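PDB 6TYK: iodotyrosine deiodinase from Thermotoga neapolitana, which catalyses the FMN-dependent reductive removal of halogen from halotyrosines such as 3-iodo-L-tyrosine and 3,5-diiodo-L-tyrosine, releasing halide and L-tyrosine. Local coordinates for the interface of chains A and B. Coordinates in Å, arbitrary orientation; residue numbers count along the deposited sequence, not the author numbering. Chains: chain A/B, iodotyrosine deiodinase.

Contact 1: the interface of chains A and B. Residues chain A 115, 118-119; chain B 115, 118-119.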
# COMPACT_ATOMS: atom_id res chain seq x y z
N GLU A 115 -0.94 7.21 0.30
CA GLU A 115 -0.96 6.05 1.18
C GLU A 115 -2.05 5.06 0.79
O GLU A 115 -1.83 3.84 0.72
CB GLU A 115 -1.17 6.49 2.62
CG GLU A 115 0.00 7.24 3.22
CD GLU A 115 -0.05 8.75 3.02
OE1 GLU A 115 -0.85 9.25 2.19
OE2 GLU A 115 0.70 9.45 3.71
N TRP A 118 -1.28 3.23 -2.59
CA TRP A 118 -0.26 2.19 -2.45
C TRP A 118 -0.77 0.99 -1.68
O TRP A 118 -0.46 -0.15 -2.02
CB TRP A 118 1.04 2.77 -1.90
CG TRP A 118 1.78 3.43 -3.01
CD1 TRP A 118 1.75 4.76 -3.35
CD2 TRP A 118 2.58 2.78 -4.00
NE1 TRP A 118 2.50 4.97 -4.49
CE2 TRP A 118 3.02 3.77 -4.90
CE3 TRP A 118 2.96 1.45 -4.22
CZ2 TRP A 118 3.84 3.48 -5.99
CZ3 TRP A 118 3.76 1.17 -5.29
CH2 TRP A 118 4.20 2.17 -6.17
N LEU A 119 -1.62 1.23 -0.68
CA LEU A 119 -2.28 0.14 0.03
C LEU A 119 -3.09 -0.70 -0.96
O LEU A 119 -3.00 -1.93 -0.99
CB LEU A 119 -3.16 0.74 1.11
CG LEU A 119 -3.74 -0.19 2.16
CD1 LEU A 119 -4.18 0.63 3.35
CD2 LEU A 119 -4.91 -0.96 1.60
N GLU B 115 5.95 4.36 0.04
CA GLU B 115 5.12 3.62 -0.89
C GLU B 115 5.17 2.13 -0.59
O GLU B 115 4.15 1.46 -0.59
CB GLU B 115 5.57 3.88 -2.33
CG GLU B 115 5.40 5.33 -2.78
CD GLU B 115 6.62 6.21 -2.52
OE1 GLU B 115 7.48 5.86 -1.67
OE2 GLU B 115 6.72 7.27 -3.17
N TRP B 118 3.29 1.18 2.69
CA TRP B 118 1.84 1.20 2.49
C TRP B 118 1.33 0.04 1.65
O TRP B 118 0.28 -0.53 1.93
CB TRP B 118 1.35 2.58 2.00
CG TRP B 118 1.29 3.50 3.17
CD1 TRP B 118 2.25 4.38 3.59
CD2 TRP B 118 0.23 3.57 4.14
NE1 TRP B 118 1.84 5.01 4.74
CE2 TRP B 118 0.61 4.52 5.11
CE3 TRP B 118 -1.00 2.91 4.28
CZ2 TRP B 118 -0.21 4.87 6.17
CZ3 TRP B 118 -1.81 3.25 5.35
CH2 TRP B 118 -1.41 4.21 6.28
N LEU B 119 2.09 -0.34 0.64
CA LEU B 119 1.76 -1.53 -0.12
C LEU B 119 1.72 -2.74 0.84
O LEU B 119 0.77 -3.53 0.82
CB LEU B 119 2.81 -1.70 -1.21
CG LEU B 119 2.60 -2.76 -2.28
CD1 LEU B 119 3.50 -2.47 -3.48
CD2 LEU B 119 2.87 -4.17 -1.74
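The main-chain oxygen O of A:Trp118 is pressed against B:Leu119, 3.2 Å from CA of the leucine, with CB and CG of the same residue a little farther along the chain. Its twin, O of B:Trp118, meets CA of A:Leu119 at 3.3 Å. This is how two copies of helix 113-130 can meet at a dimer axis: backbone rests directly on backbone, and the side chains reach outward to clasp the opposite helix. Here the clasp is an exchange of glutamate and tryptophan. The hydrocarbon stem of A:Glu115 lies over one face of the B:Trp118 indole, with CB 3.7 Å from the centroid of the six-membered ring and CG 3.4 Å from that of the five-membered ring. These are CH-pi contacts, made by the methylenes rather than by the acid. The stem of B:Glu115 treats A:Trp118 in the same way, its CG standing 3.6 Å from the five-membered centroid. In A:Glu115 the first torsion (chi1 -69°, CG anti to the carbonyl carbon) lays CB and CG over the ring, and a bend at chi2 (90°) turns the carboxylate off it, its plane 88° from that of the indole. The charged end is thus separated from a contact that is otherwise apolar, and the bonding between the subunits in this patch is one of packing and not of hydrogen bonds. A leucine methyl adds to the packing at the benzo rim: CD1 of B:Leu119 meets CE3 of A:Trp118. A:Glu115 and B:Trp118 also line FMN pockets, so the clasp may tie dimer packing to the cofactor site. Near the axis the two tryptophans approach through their methylenes, CB of A:Trp118 lying 3.9 Å from CB of B:Trp118.

Contact 2: the interface of chains A and B. Residues chain A 5, 8-9, 11, 173, 176; chain B 32-33, 35-37, 123.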
# COMPACT_ATOMS: atom_id res chain seq x y z
N TYR A 5 -0.70 -16.25 3.15
CA TYR A 5 0.75 -16.29 3.24
C TYR A 5 1.36 -16.98 2.03
O TYR A 5 2.36 -16.52 1.49
CB TYR A 5 1.22 -16.98 4.52
CG TYR A 5 2.73 -17.09 4.56
CD1 TYR A 5 3.51 -16.00 4.94
CD2 TYR A 5 3.38 -18.26 4.20
CE1 TYR A 5 4.88 -16.08 4.96
CE2 TYR A 5 4.76 -18.35 4.22
CZ TYR A 5 5.51 -17.25 4.60
OH TYR A 5 6.88 -17.32 4.63
N ALA A 8 1.16 -14.60 -0.95
CA ALA A 8 2.15 -13.55 -0.78
C ALA A 8 3.57 -14.08 -0.98
O ALA A 8 4.41 -13.43 -1.59
CB ALA A 8 2.02 -12.91 0.60
N LYS A 9 3.82 -15.28 -0.46
CA LYS A 9 5.16 -15.85 -0.55
C LYS A 9 5.52 -16.14 -2.00
O LYS A 9 6.64 -15.86 -2.44
CB LYS A 9 5.27 -17.12 0.29
CG LYS A 9 6.70 -17.60 0.42
CD LYS A 9 6.82 -18.88 1.22
CE LYS A 9 8.27 -19.13 1.59
NZ LYS A 9 9.22 -18.51 0.62
N ARG A 11 4.25 -14.81 -4.78
CA ARG A 11 4.23 -13.65 -5.65
C ARG A 11 5.61 -13.00 -5.68
O ARG A 11 6.23 -12.76 -4.64
CB ARG A 11 3.16 -12.65 -5.21
CG ARG A 11 2.87 -11.57 -6.23
CD ARG A 11 3.59 -10.27 -5.89
NE ARG A 11 3.67 -9.39 -7.05
CZ ARG A 11 4.72 -8.63 -7.31
NH1 ARG A 11 5.75 -8.62 -6.48
NH2 ARG A 11 4.74 -7.86 -8.40
N LYS A 173 12.33 -15.15 -6.85
CA LYS A 173 12.08 -14.14 -5.84
C LYS A 173 13.37 -13.87 -5.07
O LYS A 173 14.16 -14.79 -4.82
CB LYS A 173 10.99 -14.62 -4.89
CG LYS A 173 10.42 -13.51 -4.03
CD LYS A 173 9.18 -13.95 -3.27
CE LYS A 173 8.67 -12.81 -2.41
NZ LYS A 173 7.28 -13.01 -1.94
N ARG A 176 13.99 -12.72 1.71
CA ARG A 176 13.36 -11.85 2.69
C ARG A 176 14.05 -12.04 4.03
O ARG A 176 14.20 -13.15 4.52
CB ARG A 176 11.87 -12.17 2.83
CG ARG A 176 11.03 -11.81 1.60
CD ARG A 176 11.06 -10.33 1.32
NE ARG A 176 10.08 -9.91 0.31
CZ ARG A 176 10.27 -10.02 -1.00
NH1 ARG A 176 11.39 -10.57 -1.48
NH2 ARG A 176 9.34 -9.59 -1.84
N LYS B 32 4.22 -11.53 8.91
CA LYS B 32 4.97 -12.40 8.01
C LYS B 32 4.41 -12.35 6.60
O LYS B 32 5.16 -12.39 5.63
CB LYS B 32 5.01 -13.82 8.54
CG LYS B 32 5.83 -13.93 9.82
CD LYS B 32 5.97 -15.36 10.27
CE LYS B 32 6.92 -15.46 11.45
NZ LYS B 32 7.06 -16.86 11.89
N VAL B 33 3.09 -12.23 6.48
CA VAL B 33 2.48 -12.05 5.17
C VAL B 33 2.95 -10.73 4.58
O VAL B 33 3.40 -10.67 3.43
CB VAL B 33 0.94 -12.07 5.25
CG1 VAL B 33 0.34 -11.68 3.92
CG2 VAL B 33 0.45 -13.45 5.66
N ASN B 35 5.57 -9.06 5.18
CA ASN B 35 6.99 -9.10 4.93
C ASN B 35 7.33 -9.72 3.58
O ASN B 35 8.44 -9.52 3.06
CB ASN B 35 7.66 -9.86 6.09
CG ASN B 35 9.17 -9.77 6.06
OD1 ASN B 35 9.74 -8.68 6.09
ND2 ASN B 35 9.83 -10.93 6.03
N GLU B 36 6.40 -10.48 3.02
CA GLU B 36 6.58 -11.09 1.71
C GLU B 36 6.29 -10.12 0.57
O GLU B 36 6.53 -10.43 -0.60
CB GLU B 36 5.68 -12.32 1.57
CG GLU B 36 6.11 -13.50 2.39
CD GLU B 36 7.48 -14.00 1.99
OE1 GLU B 36 7.82 -13.93 0.78
OE2 GLU B 36 8.24 -14.44 2.88
N ALA B 37 5.75 -8.96 0.90
CA ALA B 37 5.45 -7.95 -0.10
C ALA B 37 6.71 -7.45 -0.81
O ALA B 37 7.81 -7.52 -0.27
CB ALA B 37 4.71 -6.78 0.53
N TYR B 123 -1.22 -5.85 2.28
CA TYR B 123 -1.07 -7.27 2.59
C TYR B 123 -1.48 -7.55 4.02
O TYR B 123 -2.19 -8.52 4.29
CB TYR B 123 0.39 -7.69 2.46
CG TYR B 123 0.90 -8.01 1.06
CD1 TYR B 123 0.53 -7.25 -0.04
CD2 TYR B 123 1.81 -9.05 0.87
CE1 TYR B 123 1.04 -7.54 -1.30
CE2 TYR B 123 2.32 -9.34 -0.36
CZ TYR B 123 1.93 -8.59 -1.45
OH TYR B 123 2.45 -8.91 -2.68
O HOH W 1 4.37 -10.86 -2.51
O HOH W 2 10.12 -15.48 0.63
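With CG anti to its own carbonyl carbon (chi1 -71°) and the chain bent again at chi2 (-62°), B:Glu36 brings its carboxylate to A:Lys173, whose chain is extended beyond CG and delivers NZ from across at about a right angle. This is a polar part of the homodimer interface, where helix 4-10 and the segment of A:Lys173 and A:Arg176 meet the end of helix 24-35 of the other subunit; A:Arg11, A:Lys173 and A:Arg176 also belong to the FMN site. The lysine amine forms a salt bridge with OE1 of B:Glu36 at 2.9 Å, using the anti lone pair of that oxygen. It also bonds the main-chain O of B:Glu36 at 3.0 Å, in the carbonyl plane and on a lone pair. Within its own chain NZ is tied to O of A:Arg11, met almost end-on, and to O of A:Lys9. Four oxygens thus compete for at most three N-H groups, and O of A:Lys9, approached from above its carbonyl plane, is poorly aligned. The A:Arg176 guanidinium has CE of A:Lys173 over one face. Its NH2 donates to O of B:Ala37 at 3.0 Å, from above that carbonyl plane and with the acceptor tilted 23° from the guanidinium plane; the links from NE to B:Asn35 and B:Ala37 are weak. Apolar surfaces flank this polar centre. CG of B:Glu36 rests 3.8 Å from CE1 of A:Tyr5, whose ring also presents its edge to O of B:Lys32, while CG2 of B:Val33 packs on CA of the same tyrosine. CB of A:Ala8 sits 3.7 Å from CE2 of B:Tyr123. Water 2 bridges OE1 of B:Glu36 and NZ of A:Lys9. Water 1, at the edge of the B:Tyr123 ring, joins its phenol OH, 2.7 Å away, to O of A:Ala8 and, at 2.9 Å, to O of B:Glu36.

The C-alpha centres of contact 1 and contact 2 lie about 15 Å apart, and helix 113-130 of chain B runs through both, giving three residues to the first and B:Tyr123, one turn beyond B:Leu119, to the second. Two-fold symmetry repeats contact 2 with the chains exchanged, so the packed axis of contact 1 is accompanied by two charged and hydrated patches. The homodimer thus combines a packed centre with polar, water-bridged patches that may help set the register of the subunits. Both contacts involve FMN-binding residues, consistent with pairing of the subunits being needed to shape the cofactor pocket.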